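Local coordinates for branched-chain-amino-acid aminotransferase (Pseudomonas sp. UW4, PDB 6JIF), which catalyses the pyridoxal-5'-phosphate-dependent transfer of amino groups between branched-chain amino acids and 2-oxo acids, as a class IV aminotransferase, at residues B[79-84]-B[118-123]; B[342-347]-B[353-358]; B[125-130]-B[144-149]. All blocks are in the same frame, centred on the assembly; numbering follows the deposited sequence.

Contact 1 (B[79-84]-B[118-123])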
ATOM      1  N   GLU B  79       6.235 -12.655  -2.452  1.00 11.59           N
ATOM      2  CA  GLU B  79       7.569 -13.184  -2.217  1.00 11.67           C
ATOM      3  C   GLU B  79       8.310 -13.279  -3.559  1.00 16.26           C
ATOM      4  O   GLU B  79       7.735 -13.137  -4.639  1.00 15.36           O
ATOM      5  CB  GLU B  79       7.531 -14.573  -1.548  1.00 15.83           C
ATOM      6  CG  GLU B  79       7.383 -14.502   0.018  1.00 16.02           C
ATOM      7  CD  GLU B  79       8.537 -13.742   0.658  1.00 17.94           C
ATOM      8  OE1 GLU B  79       9.664 -13.777   0.069  1.00 17.88           O
ATOM      9  OE2 GLU B  79       8.303 -13.035   1.667  1.00 18.59           O
ATOM     10  N   GLY B  80       9.590 -13.590  -3.471  1.00 15.79           N
ATOM     11  CA  GLY B  80      10.408 -13.763  -4.687  1.00 16.33           C
ATOM     12  C   GLY B  80      11.525 -14.741  -4.393  1.00 17.37           C
ATOM     13  O   GLY B  80      12.245 -14.579  -3.398  1.00 14.06           O
ATOM     14  N   MET B  81      11.672 -15.775  -5.221  1.00 14.91           N
ATOM     15  CA  MET B  81      12.763 -16.743  -5.025  1.00 20.17           C
ATOM     16  C   MET B  81      13.190 -17.296  -6.386  1.00 18.02           C
ATOM     17  O   MET B  81      12.466 -17.172  -7.375  1.00 20.26           O
ATOM     18  CB  MET B  81      12.347 -17.900  -4.110  1.00 17.79           C
ATOM     19  CG  MET B  81      11.366 -18.810  -4.852  1.00 21.26           C
ATOM     20  SD  MET B  81      10.467 -19.878  -3.776  1.00 30.58           S
ATOM     21  CE  MET B  81       9.552 -18.562  -2.989  1.00 22.19           C
ATOM     22  N   LYS B  82      14.363 -17.923  -6.443  1.00 15.62           N
ATOM     23  CA  LYS B  82      14.834 -18.465  -7.717  1.00 15.99           C
ATOM     24  C   LYS B  82      15.140 -19.966  -7.659  1.00 18.15           C
ATOM     25  O   LYS B  82      15.566 -20.505  -6.621  1.00 16.09           O
ATOM     26  CB  LYS B  82      16.103 -17.738  -8.207  1.00 17.11           C
ATOM     27  CG  LYS B  82      15.812 -16.383  -8.829  1.00 20.01           C
ATOM     28  CD  LYS B  82      17.113 -15.652  -9.184  1.00 21.52           C
ATOM     29  CE  LYS B  82      16.852 -14.165  -9.433  1.00 27.54           C
ATOM     30  NZ  LYS B  82      18.156 -13.493  -9.739  1.00 25.44           N
ATOM     31  N   ALA B  83      14.970 -20.621  -8.810  1.00 15.96           N
ATOM     32  CA  ALA B  83      15.468 -21.975  -9.024  1.00 20.30           C
ATOM     33  C   ALA B  83      16.523 -21.891 -10.103  1.00 20.44           C
ATOM     34  O   ALA B  83      16.403 -21.058 -10.995  1.00 20.02           O
ATOM     35  CB  ALA B  83      14.367 -22.951  -9.452  1.00 18.83           C
ATOM     36  N   TYR B  84      17.576 -22.695  -9.957  1.00 20.59           N
ATOM     37  CA  TYR B  84      18.763 -22.691 -10.805  1.00 18.21           C
ATOM     38  C   TYR B  84      19.052 -24.099 -11.327  1.00 22.90           C
ATOM     39  O   TYR B  84      18.968 -25.083 -10.573  1.00 18.67           O
ATOM     40  CB  TYR B  84      19.968 -22.197 -10.020  1.00 19.24           C
ATOM     41  CG  TYR B  84      19.796 -20.878  -9.333  1.00 21.16           C
ATOM     42  CD1 TYR B  84      19.205 -20.795  -8.056  1.00 22.32           C
ATOM     43  CD2 TYR B  84      20.220 -19.711  -9.921  1.00 22.71           C
ATOM     44  CE1 TYR B  84      19.053 -19.580  -7.414  1.00 25.67           C
ATOM     45  CE2 TYR B  84      20.081 -18.496  -9.273  1.00 17.66           C
ATOM     46  CZ  TYR B  84      19.491 -18.438  -8.027  1.00 23.72           C
ATOM     47  OH  TYR B  84      19.324 -17.234  -7.379  1.00 23.93           O
ATOM     48  N   GLU B 118       5.214 -26.169   4.773  1.00 19.51           N
ATOM     49  CA  GLU B 118       5.321 -27.325   3.874  1.00 23.42           C
ATOM     50  C   GLU B 118       4.391 -27.164   2.679  1.00 23.00           C
ATOM     51  O   GLU B 118       4.795 -27.435   1.553  1.00 24.57           O
ATOM     52  CB  GLU B 118       5.073 -28.649   4.613  1.00 38.38           C
ATOM     53  CG  GLU B 118       6.260 -29.032   5.538  1.00 54.25           C
ATOM     54  CD  GLU B 118       7.654 -28.926   4.833  1.00 67.29           C
ATOM     55  OE1 GLU B 118       7.908 -29.637   3.821  1.00 70.16           O
ATOM     56  OE2 GLU B 118       8.504 -28.112   5.284  1.00 69.15           O
ATOM     57  N   GLN B 119       3.187 -26.604   2.894  1.00 23.70           N
ATOM     58  CA  GLN B 119       2.297 -26.246   1.785  1.00 23.90           C
ATOM     59  C   GLN B 119       2.977 -25.270   0.818  1.00 20.59           C
ATOM     60  O   GLN B 119       2.941 -25.443  -0.419  1.00 22.07           O
ATOM     61  CB  GLN B 119       1.005 -25.663   2.366  1.00 31.37           C
ATOM     62  CG  GLN B 119      -0.083 -25.123   1.397  1.00 43.89           C
ATOM     63  CD  GLN B 119      -1.346 -24.495   2.131  1.00 50.48           C
ATOM     64  OE1 GLN B 119      -1.403 -24.402   3.382  1.00 47.93           O
ATOM     65  NE2 GLN B 119      -2.349 -24.081   1.335  1.00 45.66           N
ATOM     66  N   PHE B 120       3.604 -24.226   1.379  1.00 16.71           N
ATOM     67  CA  PHE B 120       4.260 -23.212   0.569  1.00 15.38           C
ATOM     68  C   PHE B 120       5.345 -23.833  -0.294  1.00 16.73           C
ATOM     69  O   PHE B 120       5.371 -23.628  -1.517  1.00 16.86           O
ATOM     70  CB  PHE B 120       4.814 -22.117   1.498  1.00 19.14           C
ATOM     71  CG  PHE B 120       5.476 -20.951   0.778  1.00 16.28           C
ATOM     72  CD1 PHE B 120       6.827 -21.040   0.378  1.00 13.20           C
ATOM     73  CD2 PHE B 120       4.784 -19.794   0.506  1.00 15.31           C
ATOM     74  CE1 PHE B 120       7.462 -19.974  -0.257  1.00 16.92           C
ATOM     75  CE2 PHE B 120       5.393 -18.734  -0.135  1.00 16.82           C
ATOM     76  CZ  PHE B 120       6.722 -18.803  -0.508  1.00 19.04           C
ATOM     77  N   ILE B 121       6.246 -24.610   0.323  1.00 14.85           N
ATOM     78  CA  ILE B 121       7.393 -25.131  -0.420  1.00 15.83           C
ATOM     79  C   ILE B 121       6.941 -26.126  -1.475  1.00 17.30           C
ATOM     80  O   ILE B 121       7.429 -26.086  -2.610  1.00 20.29           O
ATOM     81  CB  ILE B 121       8.438 -25.733   0.536  1.00 15.31           C
ATOM     82  CG1 ILE B 121       8.959 -24.661   1.503  1.00 19.68           C
ATOM     83  CG2 ILE B 121       9.532 -26.468  -0.256  1.00 21.31           C
ATOM     84  CD1 ILE B 121      10.009 -25.189   2.477  1.00 19.21           C
ATOM     85  N   GLU B 122       5.961 -26.990  -1.142  1.00 19.86           N
ATOM     86  CA  GLU B 122       5.429 -27.945  -2.111  1.00 19.13           C
ATOM     87  C   GLU B 122       4.784 -27.237  -3.298  1.00 22.03           C
ATOM     88  O   GLU B 122       4.921 -27.691  -4.439  1.00 22.90           O
ATOM     89  CB  GLU B 122       4.406 -28.888  -1.454  1.00 24.37           C
ATOM     90  CG  GLU B 122       5.045 -29.934  -0.556  1.00 32.87           C
ATOM     91  CD  GLU B 122       6.197 -30.713  -1.199  1.00 41.01           C
ATOM     92  OE1 GLU B 122       6.134 -31.107  -2.388  1.00 39.82           O
ATOM     93  OE2 GLU B 122       7.187 -30.955  -0.482  1.00 45.90           O
ATOM     94  N   ALA B 123       4.074 -26.142  -3.059  1.00 15.98           N
ATOM     95  CA  ALA B 123       3.497 -25.396  -4.174  1.00 20.91           C
ATOM     96  C   ALA B 123       4.588 -24.837  -5.072  1.00 18.32           C
ATOM     97  O   ALA B 123       4.473 -24.864  -6.309  1.00 20.21           O
ATOM     98  CB  ALA B 123       2.618 -24.251  -3.678  1.00 19.35           C
TER
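The backbones of Glu79 and Phe120 stay 10.9 Å apart between their CA atoms, and Met81 and Ile121 are 11.0 Å apart by the same measure, so side chains alone span the gap. Phe120 contributes over half of the surface buried here. With CG anti to the backbone N (chi1 -177°), its ring extends from the helix toward the strand. Met81 comes from the opposite direction; its chain bends at the thioether (chi3 67°) and brings the terminal methyl to the edge of the ring, near its plane. The methyl lies beside the CE1-CZ bond, outside the ring's rim, with Met81 CE 3.7 Å from Phe120 CE1 and 3.8 Å from Phe120 CZ. Glu79 adds a looser apolar touch through its aliphatic part, Glu79 CG lying 4.4 Å from Phe120 CZ. Its carboxylate is engaged elsewhere: OE1 accepts from Asn99 and forms a salt bridge with Arg102, a residue of the cofactor pocket. The Glu79 side chain is about 5 Å from the bound pyridoxal phosphate, which places the Glu79 end of the contact beside the cofactor. Helix 117-130 thus lies across one face of the antiparallel sheet, joined to strand 76-85 by side chains. Helix 96-109 contributes Asn99 and Ala100 against Phe120, while Met81 also packs on Leu93 of strand 91-94 and on Pro148 of strand 143-153, the two strands flanking 76-85.

Contact 2 (B[342-347]-B[353-358])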
ATOM      1  N   THR B 342      26.566 -16.741  -5.472  1.00 14.13           N
ATOM      2  CA  THR B 342      26.159 -17.390  -6.727  1.00 13.33           C
ATOM      3  C   THR B 342      26.659 -18.832  -6.825  1.00 16.10           C
ATOM      4  O   THR B 342      25.976 -19.679  -7.411  1.00 16.99           O
ATOM      5  CB  THR B 342      26.640 -16.558  -7.926  1.00 17.53           C
ATOM      6  OG1 THR B 342      28.096 -16.509  -7.964  1.00 20.82           O
ATOM      7  CG2 THR B 342      26.071 -15.131  -7.787  1.00 17.83           C
ATOM      8  N   GLY B 343      27.833 -19.132  -6.254  1.00 14.82           N
ATOM      9  CA  GLY B 343      28.305 -20.511  -6.258  1.00 16.21           C
ATOM     10  C   GLY B 343      27.401 -21.429  -5.449  1.00 14.68           C
ATOM     11  O   GLY B 343      27.122 -22.559  -5.870  1.00 18.98           O
ATOM     12  N   VAL B 344      26.933 -20.958  -4.291  1.00 19.47           N
ATOM     13  CA  VAL B 344      26.013 -21.778  -3.511  1.00 17.85           C
ATOM     14  C   VAL B 344      24.679 -21.926  -4.237  1.00 22.15           C
ATOM     15  O   VAL B 344      24.153 -23.047  -4.378  1.00 19.43           O
ATOM     16  CB  VAL B 344      25.865 -21.195  -2.106  1.00 18.70           C
ATOM     17  CG1 VAL B 344      24.640 -21.825  -1.399  1.00 15.64           C
ATOM     18  CG2 VAL B 344      27.195 -21.399  -1.337  1.00 20.51           C
ATOM     19  N   GLN B 345      24.167 -20.822  -4.803  1.00 18.29           N
ATOM     20  CA  GLN B 345      22.875 -20.884  -5.496  1.00 19.29           C
ATOM     21  C   GLN B 345      22.900 -21.913  -6.634  1.00 21.17           C
ATOM     22  O   GLN B 345      21.964 -22.725  -6.768  1.00 19.78           O
ATOM     23  CB  GLN B 345      22.492 -19.481  -6.004  1.00 15.26           C
ATOM     24  CG  GLN B 345      22.131 -18.549  -4.913  1.00 21.37           C
ATOM     25  CD  GLN B 345      22.030 -17.115  -5.390  1.00 25.91           C
ATOM     26  OE1 GLN B 345      22.668 -16.719  -6.378  1.00 23.05           O
ATOM     27  NE2 GLN B 345      21.243 -16.325  -4.681  1.00 30.42           N
ATOM     28  N   THR B 346      23.986 -21.959  -7.424  1.00 21.93           N
ATOM     29  CA  THR B 346      24.030 -22.851  -8.576  1.00 16.08           C
ATOM     30  C   THR B 346      24.595 -24.246  -8.317  1.00 19.10           C
ATOM     31  O   THR B 346      24.637 -25.045  -9.253  1.00 24.82           O
ATOM     32  CB  THR B 346      24.844 -22.205  -9.713  1.00 22.98           C
ATOM     33  OG1 THR B 346      26.191 -21.977  -9.268  1.00 20.22           O
ATOM     34  CG2 THR B 346      24.211 -20.901 -10.059  1.00 25.09           C
ATOM     35  N   GLY B 347      25.066 -24.559  -7.106  1.00 18.36           N
ATOM     36  CA  GLY B 347      25.658 -25.885  -6.853  1.00 16.75           C
ATOM     37  C   GLY B 347      27.134 -26.034  -7.156  1.00 17.45           C
ATOM     38  O   GLY B 347      27.661 -27.179  -7.060  1.00 22.84           O
ATOM     39  N   ALA B 353      23.748 -26.035   5.433  1.00 16.90           N
ATOM     40  CA  ALA B 353      22.703 -26.996   5.734  1.00 19.25           C
ATOM     41  C   ALA B 353      21.323 -26.389   5.554  1.00 20.41           C
ATOM     42  O   ALA B 353      21.053 -25.266   6.006  1.00 23.57           O
ATOM     43  CB  ALA B 353      22.851 -27.475   7.168  1.00 21.77           C
ATOM     44  N   GLY B 354      20.479 -27.109   4.829  1.00 20.75           N
ATOM     45  CA  GLY B 354      19.084 -26.744   4.714  1.00 24.40           C
ATOM     46  C   GLY B 354      18.751 -25.652   3.715  1.00 23.13           C
ATOM     47  O   GLY B 354      17.564 -25.400   3.486  1.00 26.84           O
ATOM     48  N   TRP B 355      19.739 -25.043   3.063  1.00 19.96           N
ATOM     49  CA  TRP B 355      19.470 -23.927   2.162  1.00 15.14           C
ATOM     50  C   TRP B 355      18.847 -24.369   0.837  1.00 22.78           C
ATOM     51  O   TRP B 355      18.088 -23.614   0.220  1.00 22.88           O
ATOM     52  CB  TRP B 355      20.774 -23.195   1.864  1.00 14.66           C
ATOM     53  CG  TRP B 355      21.238 -22.311   2.957  1.00 16.84           C
ATOM     54  CD1 TRP B 355      20.957 -22.403   4.291  1.00 17.80           C
ATOM     55  CD2 TRP B 355      22.056 -21.135   2.799  1.00 17.70           C
ATOM     56  NE1 TRP B 355      21.560 -21.381   4.963  1.00 16.61           N
ATOM     57  CE2 TRP B 355      22.279 -20.615   4.068  1.00 13.88           C
ATOM     58  CE3 TRP B 355      22.668 -20.539   1.700  1.00 16.25           C
ATOM     59  CZ2 TRP B 355      23.039 -19.448   4.274  1.00 18.64           C
ATOM     60  CZ3 TRP B 355      23.463 -19.418   1.908  1.00 18.37           C
ATOM     61  CH2 TRP B 355      23.623 -18.888   3.191  1.00 17.15           C
ATOM     62  N   ILE B 356      19.235 -25.531   0.305  1.00 16.45           N
ATOM     63  CA  ILE B 356      18.873 -25.894  -1.069  1.00 16.02           C
ATOM     64  C   ILE B 356      17.768 -26.931  -1.037  1.00 22.56           C
ATOM     65  O   ILE B 356      17.887 -27.935  -0.333  1.00 19.24           O
ATOM     66  CB  ILE B 356      20.084 -26.460  -1.823  1.00 22.19           C
ATOM     67  CG1 ILE B 356      21.220 -25.442  -1.906  1.00 22.55           C
ATOM     68  CG2 ILE B 356      19.670 -26.996  -3.182  1.00 21.84           C
ATOM     69  CD1 ILE B 356      20.831 -24.122  -2.582  1.00 17.37           C
ATOM     70  N   VAL B 357      16.705 -26.705  -1.797  1.00 21.87           N
ATOM     71  CA  VAL B 357      15.703 -27.727  -2.027  1.00 20.36           C
ATOM     72  C   VAL B 357      15.863 -28.221  -3.453  1.00 22.07           C
ATOM     73  O   VAL B 357      15.769 -27.433  -4.399  1.00 21.04           O
ATOM     74  CB  VAL B 357      14.287 -27.197  -1.765  1.00 19.38           C
ATOM     75  CG1 VAL B 357      13.246 -28.268  -2.132  1.00 20.27           C
ATOM     76  CG2 VAL B 357      14.138 -26.792  -0.250  1.00 18.51           C
ATOM     77  N   LYS B 358      16.117 -29.518  -3.614  1.00 18.81           N
ATOM     78  CA  LYS B 358      16.271 -30.078  -4.955  1.00 19.33           C
ATOM     79  C   LYS B 358      14.877 -30.271  -5.518  1.00 22.61           C
ATOM     80  O   LYS B 358      14.021 -30.867  -4.851  1.00 21.64           O
ATOM     81  CB  LYS B 358      17.028 -31.417  -4.916  1.00 28.78           C
ATOM     82  CG  LYS B 358      18.536 -31.265  -4.540  1.00 23.71           C
ATOM     83  CD  LYS B 358      19.340 -30.779  -5.728  1.00 21.83           C
ATOM     84  CE  LYS B 358      20.805 -30.602  -5.339  1.00 23.81           C
ATOM     85  NZ  LYS B 358      21.598 -30.053  -6.434  1.00 21.33           N
TER
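Val344, on the last turns of helix 332-346, meets the indole of Trp355 and the side chain of Ile356 where the chain returns as the C-terminal strand. The tight part consists of two approaches of equal length. Val344 CG1 lies 3.9 Å from Trp355 CE3, on the six-membered ring of the indole; the methyl comes in obliquely, and the two side chains cross at about a right angle. The valine places CG1 anti to its own nitrogen (chi1 166°), which directs that branch at the indole. The second approach uses the helix backbone: Ile356 CD1 lies 3.9 Å from Val344 O. That oxygen is also the acceptor for Gly347 N at 3.2 Å, so the isoleucine methyl packs beside a carbonyl already engaged in closing the helix.

Toward Gly347 and Lys358 the contact opens to solvent. Gly347 has a positive phi (87°) and ends the helix in a Schellman motif. One turn back, Thr342 O is gripped twice by Thr346, through N and through OG1, each at 3.0 Å and from opposite faces of the carbonyl plane. Lys358 runs along this exposed side without touching the helix segment, and its NZ bonds to Asn92 and Ser90 instead.

No hydrogen bond joins the two segments directly, but Asn92 links them, because its ND2 also donates to Gln345 O. Strand 356-358 pairs with strand 91-94 through Val357 and Leu93, Ile356 packs on Phe94 of that strand, and Trp355 makes a cation-pi contact with Arg95. Helix 267-278 packs against the indole through Ser271, Glu274 and Leu275.

Contact 3 (B[125-130]-B[144-149])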
ATOM      1  N   LYS B 125       7.631 -26.015  -5.489  1.00 22.01           N
ATOM      2  CA  LYS B 125       8.235 -27.134  -6.215  1.00 19.13           C
ATOM      3  C   LYS B 125       7.349 -27.594  -7.365  1.00 22.60           C
ATOM      4  O   LYS B 125       7.843 -27.863  -8.461  1.00 17.14           O
ATOM      5  CB  LYS B 125       8.528 -28.308  -5.270  1.00 21.36           C
ATOM      6  CG  LYS B 125       9.627 -28.021  -4.258  1.00 18.16           C
ATOM      7  CD  LYS B 125       9.837 -29.177  -3.332  1.00 19.36           C
ATOM      8  CE  LYS B 125      10.636 -30.282  -3.995  1.00 21.05           C
ATOM      9  NZ  LYS B 125      10.607 -31.390  -3.034  1.00 28.02           N
ATOM     10  N   ALA B 126       6.037 -27.632  -7.159  1.00 18.65           N
ATOM     11  CA  ALA B 126       5.139 -28.037  -8.238  1.00 17.70           C
ATOM     12  C   ALA B 126       5.185 -27.043  -9.391  1.00 19.61           C
ATOM     13  O   ALA B 126       5.157 -27.442 -10.552  1.00 19.18           O
ATOM     14  CB  ALA B 126       3.703 -28.170  -7.703  1.00 20.41           C
ATOM     15  N   VAL B 127       5.273 -25.741  -9.084  1.00 16.75           N
ATOM     16  CA  VAL B 127       5.399 -24.751 -10.167  1.00 17.47           C
ATOM     17  C   VAL B 127       6.710 -24.927 -10.943  1.00 21.09           C
ATOM     18  O   VAL B 127       6.736 -24.884 -12.194  1.00 20.42           O
ATOM     19  CB  VAL B 127       5.265 -23.336  -9.583  1.00 22.14           C
ATOM     20  CG1 VAL B 127       5.648 -22.267 -10.630  1.00 27.37           C
ATOM     21  CG2 VAL B 127       3.847 -23.111  -9.118  1.00 20.46           C
ATOM     22  N   VAL B 128       7.822 -25.153 -10.224  1.00 18.01           N
ATOM     23  CA  VAL B 128       9.073 -25.425 -10.931  1.00 20.37           C
ATOM     24  C   VAL B 128       8.924 -26.679 -11.810  1.00 18.53           C
ATOM     25  O   VAL B 128       9.264 -26.684 -13.012  1.00 18.57           O
ATOM     26  CB  VAL B 128      10.247 -25.534  -9.935  1.00 19.67           C
ATOM     27  CG1 VAL B 128      11.572 -25.761 -10.659  1.00 17.43           C
ATOM     28  CG2 VAL B 128      10.410 -24.235  -9.177  1.00 22.61           C
ATOM     29  N   ARG B 129       8.365 -27.763 -11.246  1.00 22.58           N
ATOM     30  CA  ARG B 129       8.258 -28.985 -12.039  1.00 18.99           C
ATOM     31  C   ARG B 129       7.429 -28.778 -13.300  1.00 21.20           C
ATOM     32  O   ARG B 129       7.712 -29.376 -14.346  1.00 25.74           O
ATOM     33  CB  ARG B 129       7.652 -30.127 -11.203  1.00 22.24           C
ATOM     34  CG  ARG B 129       8.577 -30.685 -10.178  1.00 19.35           C
ATOM     35  CD  ARG B 129       8.009 -32.016  -9.659  1.00 20.25           C
ATOM     36  NE  ARG B 129       6.632 -31.898  -9.156  1.00 22.76           N
ATOM     37  CZ  ARG B 129       6.329 -31.558  -7.911  1.00 21.80           C
ATOM     38  NH1 ARG B 129       7.306 -31.285  -7.052  1.00 21.84           N
ATOM     39  NH2 ARG B 129       5.051 -31.462  -7.529  1.00 26.66           N
ATOM     40  N   ALA B 130       6.385 -27.987 -13.211  1.00 19.28           N
ATOM     41  CA  ALA B 130       5.462 -27.780 -14.326  1.00 27.10           C
ATOM     42  C   ALA B 130       6.019 -26.871 -15.391  1.00 23.74           C
ATOM     43  O   ALA B 130       5.431 -26.770 -16.487  1.00 22.74           O
ATOM     44  CB  ALA B 130       4.155 -27.166 -13.820  1.00 21.46           C
ATOM     45  N   LEU B 144      15.061 -19.465 -12.915  1.00 16.42           N
ATOM     46  CA  LEU B 144      13.605 -19.397 -12.968  1.00 20.84           C
ATOM     47  C   LEU B 144      13.101 -18.661 -11.719  1.00 25.17           C
ATOM     48  O   LEU B 144      13.277 -19.134 -10.582  1.00 23.85           O
ATOM     49  CB  LEU B 144      13.015 -20.803 -13.067  1.00 16.25           C
ATOM     50  CG  LEU B 144      11.486 -20.799 -13.208  1.00 16.12           C
ATOM     51  CD1 LEU B 144      11.116 -20.313 -14.629  1.00 18.16           C
ATOM     52  CD2 LEU B 144      10.954 -22.211 -12.981  1.00 18.28           C
ATOM     53  N   TYR B 145      12.492 -17.504 -11.908  1.00 17.22           N
ATOM     54  CA  TYR B 145      12.021 -16.714 -10.787  1.00 20.86           C
ATOM     55  C   TYR B 145      10.595 -17.108 -10.482  1.00 16.74           C
ATOM     56  O   TYR B 145       9.791 -17.273 -11.398  1.00 19.42           O
ATOM     57  CB  TYR B 145      12.093 -15.237 -11.130  1.00 17.49           C
ATOM     58  CG  TYR B 145      11.661 -14.274 -10.051  1.00 18.91           C
ATOM     59  CD1 TYR B 145      12.526 -13.898  -9.044  1.00 19.54           C
ATOM     60  CD2 TYR B 145      10.403 -13.706 -10.086  1.00 22.00           C
ATOM     61  CE1 TYR B 145      12.123 -12.976  -8.062  1.00 21.49           C
ATOM     62  CE2 TYR B 145       9.982 -12.822  -9.126  1.00 20.93           C
ATOM     63  CZ  TYR B 145      10.840 -12.447  -8.127  1.00 23.78           C
ATOM     64  OH  TYR B 145      10.410 -11.506  -7.187  1.00 21.20           O
ATOM     65  N   LEU B 146      10.308 -17.304  -9.201  1.00 13.69           N
ATOM     66  CA  LEU B 146       8.969 -17.589  -8.712  1.00 14.78           C
ATOM     67  C   LEU B 146       8.468 -16.391  -7.923  1.00 16.78           C
ATOM     68  O   LEU B 146       9.189 -15.899  -7.043  1.00 13.66           O
ATOM     69  CB  LEU B 146       8.975 -18.803  -7.795  1.00 15.43           C
ATOM     70  CG  LEU B 146       8.771 -20.155  -8.456  1.00 22.78           C
ATOM     71  CD1 LEU B 146       9.891 -20.349  -9.429  1.00 21.26           C
ATOM     72  CD2 LEU B 146       8.784 -21.267  -7.332  1.00 19.22           C
ATOM     73  N   ARG B 147       7.203 -15.998  -8.193  1.00 16.87           N
ATOM     74  CA  ARG B 147       6.464 -14.925  -7.549  1.00 15.07           C
ATOM     75  C   ARG B 147       5.216 -15.493  -6.852  1.00 17.21           C
ATOM     76  O   ARG B 147       4.126 -15.579  -7.467  1.00 16.80           O
ATOM     77  CB  ARG B 147       6.094 -13.847  -8.582  1.00 16.97           C
ATOM     78  CG  ARG B 147       5.152 -12.735  -8.074  1.00 19.05           C
ATOM     79  CD  ARG B 147       5.698 -12.031  -6.843  1.00 14.89           C
ATOM     80  NE  ARG B 147       6.978 -11.370  -7.137  1.00 16.27           N
ATOM     81  CZ  ARG B 147       7.132 -10.092  -7.526  1.00 19.81           C
ATOM     82  NH1 ARG B 147       6.102  -9.292  -7.704  1.00 15.44           N
ATOM     83  NH2 ARG B 147       8.354  -9.606  -7.762  1.00 19.78           N
ATOM     84  N   PRO B 148       5.333 -15.940  -5.601  1.00 17.51           N
ATOM     85  CA  PRO B 148       4.124 -16.217  -4.800  1.00 12.99           C
ATOM     86  C   PRO B 148       3.538 -14.920  -4.287  1.00 14.00           C
ATOM     87  O   PRO B 148       4.253 -13.946  -4.060  1.00 17.64           O
ATOM     88  CB  PRO B 148       4.615 -17.061  -3.613  1.00 15.26           C
ATOM     89  CG  PRO B 148       6.082 -17.473  -3.978  1.00 13.59           C
ATOM     90  CD  PRO B 148       6.570 -16.371  -4.922  1.00 15.21           C
ATOM     91  N   PHE B 149       2.212 -14.938  -4.074  1.00 16.56           N
ATOM     92  CA  PHE B 149       1.537 -13.774  -3.523  1.00 16.01           C
ATOM     93  C   PHE B 149       0.192 -14.205  -2.947  1.00 16.85           C
ATOM     94  O   PHE B 149      -0.394 -15.199  -3.366  1.00 16.13           O
ATOM     95  CB  PHE B 149       1.350 -12.657  -4.568  1.00 15.93           C
ATOM     96  CG  PHE B 149       0.566 -13.051  -5.823  1.00 20.84           C
ATOM     97  CD1 PHE B 149       1.136 -13.835  -6.821  1.00 14.34           C
ATOM     98  CD2 PHE B 149      -0.719 -12.549  -6.034  1.00 27.28           C
ATOM     99  CE1 PHE B 149       0.414 -14.146  -7.966  1.00 22.73           C
ATOM    100  CE2 PHE B 149      -1.472 -12.876  -7.189  1.00 26.38           C
ATOM    101  CZ  PHE B 149      -0.884 -13.662  -8.161  1.00 24.47           C
TER
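Val128 sets one methyl against the open end of the isopropyl fork of Leu146: its CG2 is 3.9 Å from Leu146 CD1 and the same distance from Leu146 CD2. The side chains cross at about a right angle. With CG1 anti to the backbone N (chi1 -178°), CG2 is the branch that makes this closer contact. Leu144 CD2 lies more loosely along the same valine, about 4.3 Å from both Val128 CA and Val128 CG1. Leu144 and Leu146 point to the same side of the strand, so a single valine meets both. Val127 adds a looser touch one position earlier, its CG1 being 4.4 Å from Leu146 CG.

The backbone spacing is that of a helix packed on a sheet face through side chains. Val128 and Leu144 are 7.8 Å apart between CA atoms, and the helix and strand axes approach to 9.9 Å, inclined at 138° between N-to-C directions, well short of antiparallel. No hydrogen bond crosses the interface; all four touching residues are buried aliphatics.

The alternate strand residues serve the opposite face of the sheet. There Arg147 donates through NH2 to Tyr145 OH at 2.9 Å, nearly straight (167°) and in the guanidinium plane, with a longer, weak bond from NE to the same oxygen. These bonds help to hold the guanidinium in position, and its NH1 reaches Tyr73 of the second subunit. Phe149 meets His72 of that subunit as well, so this face belongs to the dimer interface.

Strand 143-153 runs between strands 76-85 and 164-174 in an antiparallel sheet, and helix 117-130 packs on the face bearing Leu144 and Leu146. Val128 also touches Ile135 and the C-terminal Val359, and Leu146 reaches back to Met81 of strand 76-85.

Overall arrangement
All three contacts are held by packing against one antiparallel sheet, in contact 2 partly against a backbone carbonyl, with no hydrogen bond across any pair of segments. Contacts 1 and 3, with centres about 6 Å apart, use successive parts of helix 117-130 over the neighbouring strands 76-85 and 143-153, which are joined by probable backbone bonds such as Met81 O to Leu146 N. Both are buried, but contact 1 includes an aromatic ring and a charged residue near the cofactor, whereas contact 3 is purely aliphatic. Contact 2, about 13 Å from contact 1 between centres, ties a different helix to the edge strand 356-358; Val344 and Trp355 are buried, Ile356 partly exposed, and the helix end at Gly347 exposed.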